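Local atomic coordinates of glycogen synthase (Cyanobacterium sp. CLg1, PDB entry 6GNF), a protein that belongs to the starch and bacterial glycogen synthase family of glycosyltransferases and, in this model, holds ADP and a glycan. Residues 87-92 with 140-145; 146-151 with 188-193. All blocks are in the same frame, centred on the assembly; numbering follows the deposited sequence.

From the N terminus, strand 85-96 comes first, in the antiparallel part of the mixed sheet of the starch synthase catalytic domain. Contact 1 brings the C-terminal part of helix 132-144 back to residues 87-92, closing a loop of 47 residues. The chain then runs directly into helix 146-149, and contact 2 joins residues 146-151 to the turn at 188-193, closing a second loop of 36 residues. The two loops follow in series, neither nested nor crossed. Their centres lie about 13 Å apart and the contacts touch: the Y91 ring packs on V146 and V150, and the F191 ring packs against the backbone O of L144. Together they join sheet, both helices and the turn before strand 195-200.

Contact 1. Residues 87-92 with 140-145; sequences TNVRYF and SQAALA. With SO4 (sulfate ion), chain G.
A strand-on-helix contact in the starch synthase catalytic domain places V89 and Y91, two residues apart on strand 85-96, against residues 140-145, toward the C terminus of helix 132-144. The Y91 hydroxyl does the polar work: OH donates to the backbone O of A142 at 2.6 Å. It lies in the carbonyl plane, on a lone pair, with a C=O...OH angle of 127°, and the acceptor sits near the plane of the tyrosine ring, at its edge. From its own segment A142 O receives a weak bond from A145 N, and the tyrosine adds a shorter bond to this carbonyl of a buried residue. Methyl groups frame the hydroxyl, A145 CB at 3.5 Å from Y91 OH and A142 CB at 3.9 Å from the same oxygen. Beside it the CG2 branch of V89 meets A142 CB at 4.0 Å, and V104 of the adjoining strand 99-105 touches both V89 and A142. Strand 85-96 lies between 72-82 and 99-105 in the antiparallel part of the mixed sheet, and the helix packs across one face of that part. Y91 has CG anti to its carbonyl carbon (chi1 -63°), and the long ring spans the gap to the helix. On the other side of the strand, R90 holds one oxygen of a sulfate, probably from the crystallisation liquor: NH2 to O1 is 3.1 Å with an N-H...O angle of 160°, NH1 to O1 a weak 3.4 Å. R64 also binds this ion, D105 forms a salt bridge with R90 NH2, and F92 CE1 lies 3.8 Å above the guanidinium plane.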
ATOM      1  N   THR A  87     -15.114  25.885   7.040  1.00 55.68           N
ATOM      2  CA  THR A  87     -15.658  24.903   7.981  1.00 55.27           C
ATOM      3  C   THR A  87     -14.657  24.659   9.119  1.00 52.81           C
ATOM      4  O   THR A  87     -13.634  25.323   9.175  1.00 52.30           O
ATOM      5  CB  THR A  87     -16.035  23.594   7.236  1.00 54.49           C
ATOM      6  OG1 THR A  87     -16.823  22.764   8.089  1.00 54.62           O
ATOM      7  CG2 THR A  87     -14.786  22.850   6.758  1.00 52.69           C
ATOM      8  N   ASN A  88     -14.998  23.765  10.045  1.00 54.02           N
ATOM      9  CA  ASN A  88     -14.135  23.431  11.180  1.00 54.98           C
ATOM     10  C   ASN A  88     -13.923  21.943  11.256  1.00 49.90           C
ATOM     11  O   ASN A  88     -14.818  21.194  10.952  1.00 48.92           O
ATOM     12  CB  ASN A  88     -14.798  23.839  12.499  1.00 60.08           C
ATOM     13  CG  ASN A  88     -14.976  25.318  12.623  1.00 67.91           C
ATOM     14  OD1 ASN A  88     -16.105  25.797  12.588  1.00 78.00           O
ATOM     15  ND2 ASN A  88     -13.881  26.063  12.719  1.00 70.75           N
ATOM     16  N   VAL A  89     -12.753  21.528  11.712  1.00 47.20           N
ATOM     17  CA  VAL A  89     -12.541  20.135  12.095  1.00 49.38           C
ATOM     18  C   VAL A  89     -12.354  20.061  13.610  1.00 49.83           C
ATOM     19  O   VAL A  89     -12.021  21.064  14.242  1.00 48.57           O
ATOM     20  CB  VAL A  89     -11.354  19.504  11.343  1.00 47.68           C
ATOM     21  CG1 VAL A  89     -11.646  19.471   9.852  1.00 48.45           C
ATOM     22  CG2 VAL A  89     -10.055  20.249  11.612  1.00 47.50           C
ATOM     23  N   ARG A  90     -12.698  18.916  14.195  1.00 49.87           N
ATOM     24  CA  ARG A  90     -12.321  18.579  15.561  1.00 48.63           C
ATOM     25  C   ARG A  90     -11.212  17.543  15.468  1.00 47.24           C
ATOM     26  O   ARG A  90     -11.071  16.886  14.442  1.00 51.05           O
ATOM     27  CB  ARG A  90     -13.497  17.999  16.332  1.00 50.49           C
ATOM     28  CG  ARG A  90     -14.661  18.954  16.537  1.00 51.90           C
ATOM     29  CD  ARG A  90     -15.753  18.320  17.384  1.00 53.31           C
ATOM     30  NE  ARG A  90     -16.280  17.100  16.773  1.00 55.39           N
ATOM     31  CZ  ARG A  90     -17.026  16.183  17.400  1.00 57.21           C
ATOM     32  NH1 ARG A  90     -17.357  16.325  18.677  1.00 58.37           N
ATOM     33  NH2 ARG A  90     -17.444  15.106  16.739  1.00 57.24           N
ATOM     34  N   TYR A  91     -10.387  17.450  16.505  1.00 45.65           N
ATOM     35  CA  TYR A  91      -9.318  16.466  16.555  1.00 43.96           C
ATOM     36  C   TYR A  91      -9.586  15.480  17.677  1.00 43.24           C
ATOM     37  O   TYR A  91      -9.903  15.855  18.811  1.00 43.38           O
ATOM     38  CB  TYR A  91      -7.963  17.134  16.778  1.00 43.32           C
ATOM     39  CG  TYR A  91      -7.526  18.064  15.670  1.00 42.12           C
ATOM     40  CD1 TYR A  91      -7.001  17.569  14.478  1.00 42.11           C
ATOM     41  CD2 TYR A  91      -7.595  19.445  15.828  1.00 43.21           C
ATOM     42  CE1 TYR A  91      -6.582  18.421  13.464  1.00 42.32           C
ATOM     43  CE2 TYR A  91      -7.191  20.310  14.815  1.00 42.49           C
ATOM     44  CZ  TYR A  91      -6.682  19.799  13.633  1.00 42.32           C
ATOM     45  OH  TYR A  91      -6.267  20.674  12.627  1.00 40.68           O
ATOM     46  N   PHE A  92      -9.543  14.197  17.336  1.00 43.81           N
ATOM     47  CA  PHE A  92      -9.584  13.131  18.318  1.00 44.33           C
ATOM     48  C   PHE A  92      -8.180  12.557  18.401  1.00 45.43           C
ATOM     49  O   PHE A  92      -7.386  12.725  17.478  1.00 44.00           O
ATOM     50  CB  PHE A  92     -10.597  12.061  17.918  1.00 44.40           C
ATOM     51  CG  PHE A  92     -12.024  12.461  18.156  1.00 44.17           C
ATOM     52  CD1 PHE A  92     -12.603  13.477  17.413  1.00 44.13           C
ATOM     53  CD2 PHE A  92     -12.784  11.827  19.116  1.00 45.79           C
ATOM     54  CE1 PHE A  92     -13.917  13.853  17.623  1.00 44.85           C
ATOM     55  CE2 PHE A  92     -14.100  12.190  19.337  1.00 46.75           C
ATOM     56  CZ  PHE A  92     -14.667  13.209  18.590  1.00 46.97           C
ATOM     57  N   SER A 140      -5.043  17.792   4.362  1.00 43.13           N
ATOM     58  CA  SER A 140      -3.703  18.384   4.355  1.00 44.25           C
ATOM     59  C   SER A 140      -3.655  19.663   5.185  1.00 43.35           C
ATOM     60  O   SER A 140      -2.702  19.890   5.907  1.00 43.59           O
ATOM     61  CB  SER A 140      -3.241  18.651   2.928  1.00 45.91           C
ATOM     62  OG  SER A 140      -3.169  17.418   2.233  1.00 45.57           O
ATOM     63  N   GLN A 141      -4.686  20.492   5.068  1.00 44.31           N
ATOM     64  CA  GLN A 141      -4.801  21.703   5.876  1.00 45.52           C
ATOM     65  C   GLN A 141      -4.937  21.388   7.354  1.00 44.12           C
ATOM     66  O   GLN A 141      -4.354  22.067   8.192  1.00 44.11           O
ATOM     67  CB  GLN A 141      -6.025  22.524   5.462  1.00 49.41           C
ATOM     68  CG  GLN A 141      -5.949  23.102   4.067  1.00 50.17           C
ATOM     69  CD  GLN A 141      -7.269  23.697   3.627  1.00 52.43           C
ATOM     70  OE1 GLN A 141      -7.957  24.367   4.401  1.00 56.73           O
ATOM     71  NE2 GLN A 141      -7.642  23.447   2.385  1.00 55.34           N
ATOM     72  N   ALA A 142      -5.770  20.407   7.678  1.00 42.50           N
ATOM     73  CA  ALA A 142      -6.015  20.067   9.074  1.00 43.58           C
ATOM     74  C   ALA A 142      -4.770  19.503   9.748  1.00 43.80           C
ATOM     75  O   ALA A 142      -4.577  19.742  10.945  1.00 45.32           O
ATOM     76  CB  ALA A 142      -7.166  19.076   9.185  1.00 43.70           C
ATOM     77  N   ALA A 143      -3.974  18.752   8.993  1.00 41.10           N
ATOM     78  CA  ALA A 143      -2.797  18.079   9.538  1.00 42.81           C
ATOM     79  C   ALA A 143      -1.712  19.069   9.926  1.00 43.35           C
ATOM     80  O   ALA A 143      -0.990  18.867  10.884  1.00 45.21           O
ATOM     81  CB  ALA A 143      -2.246  17.081   8.531  1.00 40.57           C
ATOM     82  N   LEU A 144      -1.610  20.164   9.182  1.00 44.02           N
ATOM     83  CA  LEU A 144      -0.567  21.151   9.436  1.00 43.94           C
ATOM     84  C   LEU A 144      -0.708  21.796  10.812  1.00 44.58           C
ATOM     85  O   LEU A 144       0.310  22.136  11.426  1.00 47.58           O
ATOM     86  CB  LEU A 144      -0.564  22.226   8.345  1.00 44.91           C
ATOM     87  CG  LEU A 144       0.077  21.830   7.012  1.00 44.05           C
ATOM     88  CD1 LEU A 144      -0.398  22.732   5.894  1.00 44.47           C
ATOM     89  CD2 LEU A 144       1.592  21.860   7.102  1.00 46.46           C
ATOM     90  N   ALA A 145      -1.941  21.918  11.304  1.00 40.52           N
ATOM     91  CA  ALA A 145      -2.183  22.533  12.605  1.00 42.18           C
ATOM     92  C   ALA A 145      -1.854  21.611  13.774  1.00 42.59           C
ATOM     93  O   ALA A 145      -1.690  22.066  14.906  1.00 46.12           O
ATOM     94  CB  ALA A 145      -3.627  23.014  12.697  1.00 41.88           C
TER
HETATM   95  S   SO4 G 603     -18.957  11.864  18.342  1.00 88.15           S
HETATM   96  O1  SO4 G 603     -18.846  13.286  18.758  1.00 82.30           O
HETATM   97  O2  SO4 G 603     -18.793  11.704  16.875  1.00 84.06           O
HETATM   98  O3  SO4 G 603     -20.305  11.384  18.714  1.00 94.98           O
HETATM   99  O4  SO4 G 603     -17.931  11.059  19.044  1.00 86.02           O

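Contact 2. Residues 146-151 with 188-193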
ATOM      1  N   VAL A 146      -1.719  20.317  13.512  1.00 42.71           N
ATOM      2  CA  VAL A 146      -1.606  19.341  14.601  1.00 42.35           C
ATOM      3  C   VAL A 146      -0.343  19.533  15.451  1.00 42.84           C
ATOM      4  O   VAL A 146      -0.449  19.499  16.691  1.00 41.68           O
ATOM      5  CB  VAL A 146      -1.741  17.892  14.089  1.00 43.15           C
ATOM      6  CG1 VAL A 146      -1.274  16.881  15.129  1.00 43.85           C
ATOM      7  CG2 VAL A 146      -3.188  17.618  13.712  1.00 43.89           C
ATOM      8  N   PRO A 147       0.828  19.723  14.810  1.00 41.38           N
ATOM      9  CA  PRO A 147       2.025  19.980  15.617  1.00 43.26           C
ATOM     10  C   PRO A 147       1.960  21.253  16.469  1.00 45.75           C
ATOM     11  O   PRO A 147       2.686  21.352  17.460  1.00 46.15           O
ATOM     12  CB  PRO A 147       3.137  20.090  14.573  1.00 42.97           C
ATOM     13  CG  PRO A 147       2.650  19.251  13.438  1.00 41.31           C
ATOM     14  CD  PRO A 147       1.171  19.538  13.393  1.00 41.35           C
ATOM     15  N   LEU A 148       1.072  22.184  16.134  1.00 44.41           N
ATOM     16  CA  LEU A 148       0.963  23.432  16.889  1.00 47.32           C
ATOM     17  C   LEU A 148      -0.073  23.364  18.007  1.00 47.29           C
ATOM     18  O   LEU A 148       0.039  24.097  18.985  1.00 47.23           O
ATOM     19  CB  LEU A 148       0.611  24.587  15.950  1.00 48.31           C
ATOM     20  CG  LEU A 148       1.521  24.787  14.734  1.00 49.25           C
ATOM     21  CD1 LEU A 148       0.958  25.882  13.835  1.00 51.15           C
ATOM     22  CD2 LEU A 148       2.934  25.127  15.164  1.00 49.25           C
ATOM     23  N   LEU A 149      -1.059  22.471  17.882  1.00 46.27           N
ATOM     24  CA  LEU A 149      -2.259  22.514  18.729  1.00 46.13           C
ATOM     25  C   LEU A 149      -2.458  21.329  19.657  1.00 45.73           C
ATOM     26  O   LEU A 149      -2.917  21.494  20.795  1.00 45.64           O
ATOM     27  CB  LEU A 149      -3.503  22.620  17.842  1.00 46.47           C
ATOM     28  CG  LEU A 149      -3.806  23.921  17.105  1.00 46.92           C
ATOM     29  CD1 LEU A 149      -5.079  23.791  16.278  1.00 47.38           C
ATOM     30  CD2 LEU A 149      -3.857  25.119  18.033  1.00 48.30           C
ATOM     31  N   VAL A 150      -2.105  20.135  19.204  1.00 46.10           N
ATOM     32  CA  VAL A 150      -2.505  18.914  19.905  1.00 46.52           C
ATOM     33  C   VAL A 150      -1.425  18.414  20.879  1.00 48.53           C
ATOM     34  O   VAL A 150      -0.363  17.960  20.457  1.00 49.36           O
ATOM     35  CB  VAL A 150      -2.857  17.797  18.899  1.00 46.64           C
ATOM     36  CG1 VAL A 150      -3.293  16.534  19.616  1.00 47.15           C
ATOM     37  CG2 VAL A 150      -3.963  18.259  17.951  1.00 47.01           C
ATOM     38  N   PRO A 151      -1.719  18.418  22.194  1.00 49.56           N
ATOM     39  CA  PRO A 151      -0.734  17.911  23.141  1.00 51.98           C
ATOM     40  C   PRO A 151      -0.593  16.399  23.037  1.00 54.53           C
ATOM     41  O   PRO A 151      -1.584  15.663  23.048  1.00 56.34           O
ATOM     42  CB  PRO A 151      -1.308  18.295  24.504  1.00 53.40           C
ATOM     43  CG  PRO A 151      -2.774  18.416  24.280  1.00 53.37           C
ATOM     44  CD  PRO A 151      -2.952  18.872  22.863  1.00 51.86           C
ATOM     45  N   GLN A 188       4.103  33.450   6.658  1.00 57.82           N
ATOM     46  CA  GLN A 188       3.968  34.313   7.847  1.00 57.21           C
ATOM     47  C   GLN A 188       5.003  33.993   8.919  1.00 55.80           C
ATOM     48  O   GLN A 188       4.792  34.345  10.066  1.00 59.73           O
ATOM     49  CB  GLN A 188       2.619  34.166   8.551  1.00 57.10           C
ATOM     50  CG  GLN A 188       1.476  33.523   7.812  1.00 59.62           C
ATOM     51  CD  GLN A 188       0.236  33.527   8.673  1.00 59.75           C
ATOM     52  OE1 GLN A 188       0.149  34.301   9.638  1.00 62.09           O
ATOM     53  NE2 GLN A 188      -0.752  32.709   8.309  1.00 61.58           N
ATOM     54  N   GLY A 189       6.076  33.295   8.573  1.00 55.12           N
ATOM     55  CA  GLY A 189       7.096  32.950   9.558  1.00 55.28           C
ATOM     56  C   GLY A 189       6.767  31.836  10.538  1.00 54.95           C
ATOM     57  O   GLY A 189       7.421  31.724  11.562  1.00 56.67           O
ATOM     58  N   ILE A 190       5.803  30.980  10.209  1.00 54.42           N
ATOM     59  CA  ILE A 190       5.502  29.798  11.021  1.00 52.50           C
ATOM     60  C   ILE A 190       6.052  28.572  10.302  1.00 51.38           C
ATOM     61  O   ILE A 190       6.028  28.502   9.081  1.00 54.01           O
ATOM     62  CB  ILE A 190       3.988  29.633  11.232  1.00 51.12           C
ATOM     63  CG1 ILE A 190       3.387  30.926  11.784  1.00 50.60           C
ATOM     64  CG2 ILE A 190       3.691  28.500  12.204  1.00 49.31           C
ATOM     65  CD1 ILE A 190       1.875  30.942  11.767  1.00 50.07           C
ATOM     66  N   PHE A 191       6.526  27.589  11.060  1.00 50.13           N
ATOM     67  CA  PHE A 191       7.119  26.375  10.493  1.00 48.18           C
ATOM     68  C   PHE A 191       8.297  26.691   9.581  1.00 49.98           C
ATOM     69  O   PHE A 191       8.544  25.974   8.610  1.00 47.93           O
ATOM     70  CB  PHE A 191       6.090  25.558   9.681  1.00 44.78           C
ATOM     71  CG  PHE A 191       5.118  24.764  10.514  1.00 43.30           C
ATOM     72  CD1 PHE A 191       5.559  23.896  11.496  1.00 43.53           C
ATOM     73  CD2 PHE A 191       3.754  24.850  10.270  1.00 42.48           C
ATOM     74  CE1 PHE A 191       4.656  23.152  12.242  1.00 43.43           C
ATOM     75  CE2 PHE A 191       2.851  24.105  11.010  1.00 40.24           C
ATOM     76  CZ  PHE A 191       3.302  23.255  11.995  1.00 40.83           C
ATOM     77  N   VAL A 192       9.022  27.759   9.879  1.00 52.68           N
ATOM     78  CA  VAL A 192      10.060  28.224   8.967  1.00 55.62           C
ATOM     79  C   VAL A 192      11.134  27.159   8.743  1.00 54.73           C
ATOM     80  O   VAL A 192      11.745  27.130   7.684  1.00 56.65           O
ATOM     81  CB  VAL A 192      10.681  29.562   9.442  1.00 60.71           C
ATOM     82  CG1 VAL A 192      11.487  29.368  10.716  1.00 64.58           C
ATOM     83  CG2 VAL A 192      11.553  30.168   8.352  1.00 62.24           C
ATOM     84  N   ASN A 193      11.367  26.310   9.745  1.00 55.42           N
ATOM     85  CA  ASN A 193      12.347  25.220   9.656  1.00 55.34           C
ATOM     86  C   ASN A 193      11.744  23.832   9.489  1.00 54.01           C
ATOM     87  O   ASN A 193      12.479  22.853   9.445  1.00 52.63           O
ATOM     88  CB  ASN A 193      13.246  25.213  10.891  1.00 57.63           C
ATOM     89  CG  ASN A 193      14.068  26.474  11.007  1.00 59.11           C
ATOM     90  OD1 ASN A 193      13.991  27.189  11.999  1.00 61.19           O
ATOM     91  ND2 ASN A 193      14.849  26.762   9.979  1.00 60.46           N
TER
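Apolar contacts join L148 and P147 of helix 146-149 to F191 and I190, in the turn that follows helix 177-186. L148 and F191 approach from opposite directions, and the leucine fork comes obliquely over the CZ end of the ring, neither face-on nor edge-on: L148 CG lies 3.6 Å from F191 CZ, with L148 CD1 at 3.8 Å from F191 CE2 and L148 CD2 at 3.7 Å from F191 CZ. CG and both methyls lie on one side of the ring plane, CD1 toward CE2 and CD2 toward CZ and CE1. P147 takes the ring edge, its CB near the ring plane and 4.1 Å from F191 CZ. Beside the ring, I190 CG2, the branch set opposite the isoleucine backbone N, touches L148 CD1 at 4.1 Å. The F191 ring also meets F167 edge-to-face.

Backbone hydrogen bonding shapes each partner. V146 O accepts from both L149 N and V150 N, while G189, with positive phi, is the C-prime residue of a Schellman motif ending helix 177-186. F191 N is hydrogen-bonded to E163 OE1. With carbon meeting carbon throughout, the grip between the two segments rests on shape and dispersion, and directional bonds within and around each segment probably help to set the backbones that present the side chains.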